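Local structure of 3-oxoacyl-[acyl-carrier-protein] reductase (Sinorhizobium meliloti, 3U9L) at residues Thr153-Ala158 with Glu225-Ala230; Pro260-Val265 with Val278-Arg283; Asp67-Val72 with Leu114-Val119. The protein probably catalyses the NADPH-dependent reduction of 3-oxoacyl-[acyl-carrier-protein] substrates, as a member of the short-chain dehydrogenase/reductase family. All blocks are in the same frame, centred on the assembly; numbering follows the deposited sequence.

In the fold
Contact 1 (153-158 with 225-230) is buried and wholly apolar, contact 2 (260-265 with 278-283) is partly buried and held by a salt bridge with a water beside it, and contact 3 (67-72 with 114-119) is a water-bridged surface contact. No two share a helix or strand across their segments: contact 1 joins the loop before helix 158-179 to helix 223-233, contact 2 the strand at one end of the chain's sheet, 262-265, to helix 272-289, and contact 3 the turn after strand 61-65 to helix 108-136. Contacts 2 and 3 lie on opposite sides of the chain's centre. The three contact centres lie about 26 Å apart in every pairing, and all three contacts touch the second subunit.

Contact 1 of 3, residues Thr153-Ala158 with Glu225-Ala230; sequences TPPYLA and EEIKKA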
# COMPACT_ATOMS: atom_id res chain seq x y z
N THR A 153 -11.74 9.38 -0.95
CA THR A 153 -10.54 10.02 -1.51
C THR A 153 -10.78 10.55 -2.93
O THR A 153 -11.72 10.15 -3.64
CB THR A 153 -9.38 8.98 -1.66
OG1 THR A 153 -9.91 7.88 -2.39
CG2 THR A 153 -8.87 8.44 -0.38
N PRO A 154 -9.94 11.48 -3.37
CA PRO A 154 -10.02 11.91 -4.79
C PRO A 154 -9.23 10.95 -5.72
O PRO A 154 -8.30 10.29 -5.31
CB PRO A 154 -9.34 13.29 -4.79
CG PRO A 154 -8.35 13.23 -3.55
CD PRO A 154 -8.97 12.24 -2.57
N PRO A 155 -9.61 10.91 -7.00
CA PRO A 155 -8.76 10.23 -7.97
C PRO A 155 -7.50 11.06 -8.24
O PRO A 155 -7.41 12.19 -7.76
CB PRO A 155 -9.66 10.19 -9.24
CG PRO A 155 -11.04 10.53 -8.75
CD PRO A 155 -10.87 11.39 -7.57
N TYR A 156 -6.57 10.57 -9.05
CA TYR A 156 -5.44 11.38 -9.54
C TYR A 156 -4.31 11.57 -8.58
O TYR A 156 -3.49 12.47 -8.80
CB TYR A 156 -5.86 12.77 -10.13
CG TYR A 156 -6.29 12.69 -11.59
CD1 TYR A 156 -6.95 11.56 -12.06
CD2 TYR A 156 -6.12 13.77 -12.48
CE1 TYR A 156 -7.39 11.47 -13.40
CE2 TYR A 156 -6.56 13.68 -13.86
CZ TYR A 156 -7.19 12.52 -14.29
OH TYR A 156 -7.64 12.35 -15.58
N LEU A 157 -4.24 10.74 -7.53
CA LEU A 157 -3.03 10.73 -6.69
C LEU A 157 -2.53 9.28 -6.47
O LEU A 157 -1.92 9.00 -5.45
CB LEU A 157 -3.26 11.42 -5.34
CG LEU A 157 -3.47 12.95 -5.36
CD1 LEU A 157 -4.94 13.23 -5.55
CD2 LEU A 157 -2.91 13.62 -4.06
N ALA A 158 -2.76 8.39 -7.43
CA ALA A 158 -2.53 6.94 -7.19
C ALA A 158 -1.15 6.57 -6.65
O ALA A 158 -1.06 5.86 -5.68
CB ALA A 158 -2.93 6.06 -8.37
N GLU A 225 -8.61 19.56 -12.90
CA GLU A 225 -9.04 20.77 -12.22
C GLU A 225 -10.35 20.61 -11.46
O GLU A 225 -10.57 21.26 -10.45
CB GLU A 225 -9.22 21.91 -13.24
CG GLU A 225 -7.89 22.35 -13.80
CD GLU A 225 -6.93 22.88 -12.71
OE1 GLU A 225 -5.71 22.84 -12.99
OE2 GLU A 225 -7.38 23.34 -11.60
N GLU A 226 -11.25 19.83 -12.03
CA GLU A 226 -12.52 19.53 -11.43
C GLU A 226 -12.28 18.86 -10.05
O GLU A 226 -12.94 19.18 -9.06
CB GLU A 226 -13.25 18.59 -12.37
CG GLU A 226 -14.67 18.14 -12.03
CD GLU A 226 -15.31 17.25 -13.18
OE1 GLU A 226 -14.58 16.91 -14.13
OE2 GLU A 226 -16.53 16.88 -13.14
N ILE A 227 -11.34 17.91 -10.01
CA ILE A 227 -11.01 17.26 -8.73
C ILE A 227 -10.40 18.27 -7.74
O ILE A 227 -10.80 18.34 -6.57
CB ILE A 227 -10.02 16.07 -8.93
CG1 ILE A 227 -10.72 14.89 -9.65
CG2 ILE A 227 -9.45 15.65 -7.58
CD1 ILE A 227 -9.77 13.89 -10.28
N LYS A 228 -9.44 19.08 -8.18
CA LYS A 228 -8.82 19.98 -7.21
C LYS A 228 -9.81 20.91 -6.58
O LYS A 228 -9.71 21.21 -5.40
CB LYS A 228 -7.69 20.80 -7.82
CG LYS A 228 -6.54 19.96 -8.37
CD LYS A 228 -5.60 20.82 -9.25
CE LYS A 228 -4.20 20.24 -9.29
NZ LYS A 228 -3.44 20.84 -10.47
N LYS A 229 -10.75 21.41 -7.39
CA LYS A 229 -11.72 22.40 -6.94
C LYS A 229 -12.74 21.69 -6.03
O LYS A 229 -13.04 22.16 -4.96
CB LYS A 229 -12.41 23.01 -8.20
CG LYS A 229 -13.35 24.12 -7.95
CD LYS A 229 -13.41 25.14 -9.17
CE LYS A 229 -14.61 24.86 -10.07
NZ LYS A 229 -15.13 26.05 -10.88
N ALA A 230 -13.25 20.54 -6.45
CA ALA A 230 -14.29 19.89 -5.64
C ALA A 230 -13.74 19.50 -4.25
O ALA A 230 -14.40 19.65 -3.23
CB ALA A 230 -14.82 18.64 -6.37
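I227 drives its side chain from helix 223-233 into the bend P154-P155-Y156, and the whole of the helix's share of the contact falls on this residue. With CG1 anti to the carbonyl carbon (chi1 -70°) and the chain carried on by chi2 161°, CD1 reaches the loop while CG2 turns to P154. CD1 packs 3.8 Å from P155 CB and sits over one face of the Y156 ring, 4.2 Å from its centroid and 24° off the normal, a CH-pi contact displaced toward the rim. The second branch, I227 CG2, lies 3.7 Å from P154 CB. No hydrogen bond crosses between the segments. The phenol is fixed instead at its far end, where Y156 OH bonds to N220. The loop's backbone is taken up by the second subunit: Y156 N bonds to E177 and P154 O to Q173, both of that other chain. Away from the loop the helix turns to the outside: E225, K228 and K229 are exposed, and K228 NZ makes a long ion pair with E225 OE1, 3.9 Å away. The arrangement probably belongs to the substrate side of the Rossmann-type short-chain dehydrogenase fold, where the loop leading into the helix of the family's Tyr-x-x-x-Lys motif meets the helical insertion before the last strand, a region that commonly shapes the substrate pocket.

Contact 2 of 3, residues Pro260-Val265 with Val278-Arg283; sequences PFRVHV and VLDRLR
R262 lays the CD-NE end of its side chain alongside the carboxylate of D280, the two flat groups nearly coplanar at 20°. The bond is made by NE alone: it reaches D280 OD1 at 3.1 Å, almost straight (N-H...O 165°), on the syn lone pair of that oxygen, which lies slightly out of the guanidinium plane. The other oxygen, D280 OD2, rests 3.3 Å from R262 CD. An extended chain from CG to NE carries the guanidinium past the carboxylate, and R262 NH1 goes on to a salt bridge with D168. Two acids thus share this buried arginine, which probably stabilises its charge, and F276 adds a cation-pi contact. The ring of F261 turns its edge to the same carboxylate, CE2 4.0 Å from D280 OD1, with the planes 77° apart. On the other flank, water links H264 NE2, at 2.7 Å, to D280 OD2, to which it donates a hydrogen bond at 3.2 Å. The guanidinium of R283 arrives near that of R262, with CB of L279 over one of its faces. Strand 262-265 lies at one end of this chain's parallel sheet, hydrogen-bonded to strand 183-190; helix 272-289 packs beside it, helix 158-179 supplies D168 and the V172 and A175 that border F261, and the second subunit lies against V278, L279, L282 and R283.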
# COMPACT_ATOMS: atom_id res chain seq x y z
N PRO A 260 -3.40 5.90 22.56
CA PRO A 260 -4.35 5.39 21.57
C PRO A 260 -3.57 4.77 20.43
O PRO A 260 -2.49 5.28 20.14
CB PRO A 260 -5.04 6.66 21.03
CG PRO A 260 -4.23 7.89 21.61
CD PRO A 260 -3.15 7.36 22.50
N PHE A 261 -4.12 3.75 19.78
CA PHE A 261 -3.52 3.18 18.58
C PHE A 261 -3.58 4.09 17.30
O PHE A 261 -2.61 4.18 16.60
CB PHE A 261 -4.16 1.81 18.27
CG PHE A 261 -3.49 1.07 17.14
CD1 PHE A 261 -2.21 0.59 17.28
CD2 PHE A 261 -4.16 0.85 15.94
CE1 PHE A 261 -1.58 -0.10 16.25
CE2 PHE A 261 -3.55 0.15 14.90
CZ PHE A 261 -2.25 -0.32 15.06
N ARG A 262 -4.70 4.76 17.10
CA ARG A 262 -4.85 5.74 16.04
C ARG A 262 -5.47 7.02 16.54
O ARG A 262 -6.31 6.97 17.39
CB ARG A 262 -5.70 5.24 14.89
CG ARG A 262 -5.16 4.14 14.12
CD ARG A 262 -6.05 3.81 13.01
NE ARG A 262 -5.52 2.71 12.27
CZ ARG A 262 -4.61 2.79 11.34
NH1 ARG A 262 -4.20 1.70 10.77
NH2 ARG A 262 -4.36 3.92 10.77
N VAL A 263 -5.07 8.16 15.98
CA VAL A 263 -5.69 9.44 16.37
C VAL A 263 -6.07 10.05 15.03
O VAL A 263 -5.24 10.13 14.13
CB VAL A 263 -4.73 10.37 17.21
CG1 VAL A 263 -5.36 11.73 17.46
CG2 VAL A 263 -4.38 9.74 18.55
N HIS A 264 -7.34 10.40 14.89
CA HIS A 264 -7.91 10.96 13.66
C HIS A 264 -7.96 12.49 13.80
O HIS A 264 -8.51 13.01 14.76
CB HIS A 264 -9.28 10.32 13.35
CG HIS A 264 -9.19 8.84 13.15
ND1 HIS A 264 -8.77 8.28 11.96
CD2 HIS A 264 -9.38 7.80 14.00
CE1 HIS A 264 -8.72 6.96 12.09
NE2 HIS A 264 -9.07 6.64 13.31
N VAL A 265 -7.35 13.19 12.85
CA VAL A 265 -7.42 14.65 12.82
C VAL A 265 -7.84 15.10 11.44
O VAL A 265 -7.00 15.35 10.58
CB VAL A 265 -6.06 15.26 13.15
CG1 VAL A 265 -6.14 16.81 13.25
CG2 VAL A 265 -5.49 14.67 14.49
N VAL A 278 -13.48 0.35 12.11
CA VAL A 278 -13.86 -0.99 11.64
C VAL A 278 -12.64 -1.86 11.33
O VAL A 278 -12.54 -3.00 11.84
CB VAL A 278 -14.82 -0.95 10.40
CG1 VAL A 278 -15.02 -2.36 9.83
CG2 VAL A 278 -16.17 -0.31 10.79
N LEU A 279 -11.70 -1.38 10.51
CA LEU A 279 -10.50 -2.23 10.26
C LEU A 279 -9.75 -2.62 11.53
O LEU A 279 -9.30 -3.77 11.66
CB LEU A 279 -9.47 -1.62 9.31
CG LEU A 279 -10.03 -1.24 7.93
CD1 LEU A 279 -8.92 -0.70 7.01
CD2 LEU A 279 -10.80 -2.36 7.24
N ASP A 280 -9.52 -1.65 12.43
CA ASP A 280 -8.83 -1.92 13.68
C ASP A 280 -9.57 -3.04 14.48
O ASP A 280 -8.93 -3.86 15.13
CB ASP A 280 -8.79 -0.67 14.57
CG ASP A 280 -7.85 0.42 14.00
OD1 ASP A 280 -7.08 0.15 13.03
OD2 ASP A 280 -7.86 1.56 14.56
N ARG A 281 -10.90 -2.99 14.48
CA ARG A 281 -11.73 -3.93 15.24
C ARG A 281 -11.60 -5.34 14.63
O ARG A 281 -11.42 -6.34 15.34
CB ARG A 281 -13.19 -3.50 15.16
CG ARG A 281 -14.14 -4.33 15.96
CD ARG A 281 -14.03 -3.88 17.42
NE ARG A 281 -14.79 -4.73 18.33
CZ ARG A 281 -15.04 -4.46 19.61
NH1 ARG A 281 -14.62 -3.30 20.15
NH2 ARG A 281 -15.77 -5.32 20.31
N LEU A 282 -11.70 -5.44 13.33
CA LEU A 282 -11.52 -6.72 12.60
C LEU A 282 -10.12 -7.33 12.81
O LEU A 282 -9.96 -8.52 12.91
CB LEU A 282 -11.74 -6.55 11.07
CG LEU A 282 -13.15 -6.11 10.63
CD1 LEU A 282 -13.16 -5.58 9.12
CD2 LEU A 282 -14.14 -7.19 10.91
N ARG A 283 -9.09 -6.49 12.85
CA ARG A 283 -7.73 -6.98 13.04
C ARG A 283 -7.49 -7.51 14.44
O ARG A 283 -6.85 -8.54 14.62
CB ARG A 283 -6.76 -5.85 12.68
CG ARG A 283 -6.64 -5.64 11.17
CD ARG A 283 -5.92 -4.34 10.81
NE ARG A 283 -5.91 -4.22 9.35
CZ ARG A 283 -5.67 -3.09 8.66
NH1 ARG A 283 -5.43 -1.95 9.32
NH2 ARG A 283 -5.68 -3.13 7.34
O HOH W 1 -9.58 4.25 14.47

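Contact 3 of 3, residues Asp67-Val72 with Leu114-Val119; sequences DVQSQV and LYDINV
Q69 and D116 slant across each other, the amide plane of one turned 59° from the carboxylate plane of the other. The methylene Q69 CG lies 3.6 Å from D116 OD2, and beyond it the amide carbon CD comes within 4.0 Å of I117 CG1, so the glutamine spans the two helical residues. D116 reaches out because CG stands anti to the backbone N (chi1 -169°), which throws the carboxylate off the helix toward the turn. A water completes the join, donating to Q69 O at 3.0 Å and to D116 OD2 at 2.6 Å. Two bonds shape the turn: D67 OD1 accepts from Q69 N at 3.0 Å, an Asx turn, and D67 O takes S70 N in a type I beta turn just ahead of helix 71-85. Within helix 108-136 a wider pi-type turn begins at D116, and N118 ND2 returns to L114 O at 3.3 Å while also bonding to H97 O. N118 touches Y160, consistent with the asparagine that accompanies the active-site tyrosine in many relatives. R124 NH1 makes a salt bridge to D116 OD1 and a hydrogen bond to V68 O. The chemistry is that of a polar surface seam: D116, probably anionic, is held through one oxygen by arginine and through the other by water, while the carbonyls of V68 and Q69 add polar ties, through R124 and the water, to the packing of V68 and the Q69 chain.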
# COMPACT_ATOMS: atom_id res chain seq x y z
N ASP A 67 18.94 12.21 5.45
CA ASP A 67 18.35 11.99 4.15
C ASP A 67 17.77 10.57 4.15
O ASP A 67 18.53 9.62 4.09
CB ASP A 67 19.46 12.05 3.12
CG ASP A 67 18.97 11.79 1.72
OD1 ASP A 67 17.77 11.49 1.50
OD2 ASP A 67 19.80 11.94 0.80
N VAL A 68 16.45 10.42 4.16
CA VAL A 68 15.88 9.10 4.39
C VAL A 68 16.04 8.22 3.18
O VAL A 68 15.71 7.04 3.22
CB VAL A 68 14.39 9.16 4.70
CG1 VAL A 68 14.15 9.81 6.05
CG2 VAL A 68 13.63 9.93 3.54
N GLN A 69 16.52 8.79 2.07
CA GLN A 69 16.73 7.99 0.87
C GLN A 69 18.16 7.40 0.89
O GLN A 69 18.52 6.61 0.02
CB GLN A 69 16.45 8.80 -0.40
CG GLN A 69 14.97 8.94 -0.71
CD GLN A 69 14.63 9.86 -1.90
OE1 GLN A 69 14.17 9.39 -2.96
NE2 GLN A 69 14.82 11.16 -1.74
N SER A 70 18.96 7.75 1.90
CA SER A 70 20.33 7.24 1.98
C SER A 70 20.57 6.47 3.26
O SER A 70 20.54 7.07 4.35
CB SER A 70 21.35 8.38 1.83
OG SER A 70 22.58 8.01 2.41
N GLN A 71 20.80 5.16 3.17
CA GLN A 71 21.04 4.39 4.43
C GLN A 71 22.22 4.96 5.18
O GLN A 71 22.19 5.09 6.40
CB GLN A 71 21.24 2.89 4.21
CG GLN A 71 21.28 2.13 5.58
CD GLN A 71 19.89 1.97 6.16
OE1 GLN A 71 18.99 1.50 5.47
NE2 GLN A 71 19.70 2.30 7.45
N VAL A 72 23.26 5.33 4.45
CA VAL A 72 24.45 5.93 5.07
C VAL A 72 24.12 7.22 5.82
O VAL A 72 24.51 7.38 6.97
CB VAL A 72 25.56 6.18 4.02
CG1 VAL A 72 26.60 7.19 4.57
CG2 VAL A 72 26.22 4.85 3.68
N LEU A 114 8.12 7.05 -5.40
CA LEU A 114 7.16 7.41 -4.40
C LEU A 114 7.23 6.43 -3.21
O LEU A 114 7.40 6.85 -2.13
CB LEU A 114 5.80 7.63 -5.01
CG LEU A 114 5.45 9.02 -5.54
CD1 LEU A 114 5.12 9.94 -4.45
CD2 LEU A 114 6.42 9.61 -6.47
N TYR A 115 7.15 5.14 -3.50
CA TYR A 115 7.40 4.11 -2.54
C TYR A 115 8.71 4.34 -1.76
O TYR A 115 8.73 4.22 -0.58
CB TYR A 115 7.41 2.74 -3.18
CG TYR A 115 7.04 1.63 -2.26
CD1 TYR A 115 5.78 1.52 -1.76
CD2 TYR A 115 7.95 0.66 -1.92
CE1 TYR A 115 5.43 0.52 -0.96
CE2 TYR A 115 7.61 -0.35 -1.11
CZ TYR A 115 6.35 -0.42 -0.64
OH TYR A 115 5.98 -1.39 0.17
N ASP A 116 9.78 4.66 -2.46
CA ASP A 116 11.04 4.96 -1.83
C ASP A 116 10.85 6.06 -0.79
O ASP A 116 11.12 5.90 0.35
CB ASP A 116 12.11 5.36 -2.85
CG ASP A 116 13.53 5.42 -2.25
OD1 ASP A 116 13.82 4.82 -1.26
OD2 ASP A 116 14.37 6.06 -2.82
N ILE A 117 10.33 7.16 -1.23
CA ILE A 117 10.13 8.32 -0.33
C ILE A 117 9.17 8.09 0.85
O ILE A 117 9.39 8.56 1.98
CB ILE A 117 9.64 9.57 -1.10
CG1 ILE A 117 10.63 9.97 -2.19
CG2 ILE A 117 9.47 10.76 -0.11
CD1 ILE A 117 10.16 11.20 -3.09
N ASN A 118 8.07 7.40 0.59
CA ASN A 118 7.03 7.33 1.60
C ASN A 118 7.08 6.05 2.45
O ASN A 118 6.57 6.01 3.56
CB ASN A 118 5.67 7.45 0.94
CG ASN A 118 5.35 8.91 0.48
OD1 ASN A 118 5.01 9.75 1.29
ND2 ASN A 118 5.43 9.16 -0.83
N VAL A 119 7.74 5.01 1.92
CA VAL A 119 7.82 3.73 2.63
C VAL A 119 9.24 3.23 2.93
O VAL A 119 9.58 2.92 4.08
CB VAL A 119 7.02 2.61 1.84
CG1 VAL A 119 7.17 1.26 2.55
CG2 VAL A 119 5.52 2.97 1.75
O HOH W 2 16.95 5.79 -2.40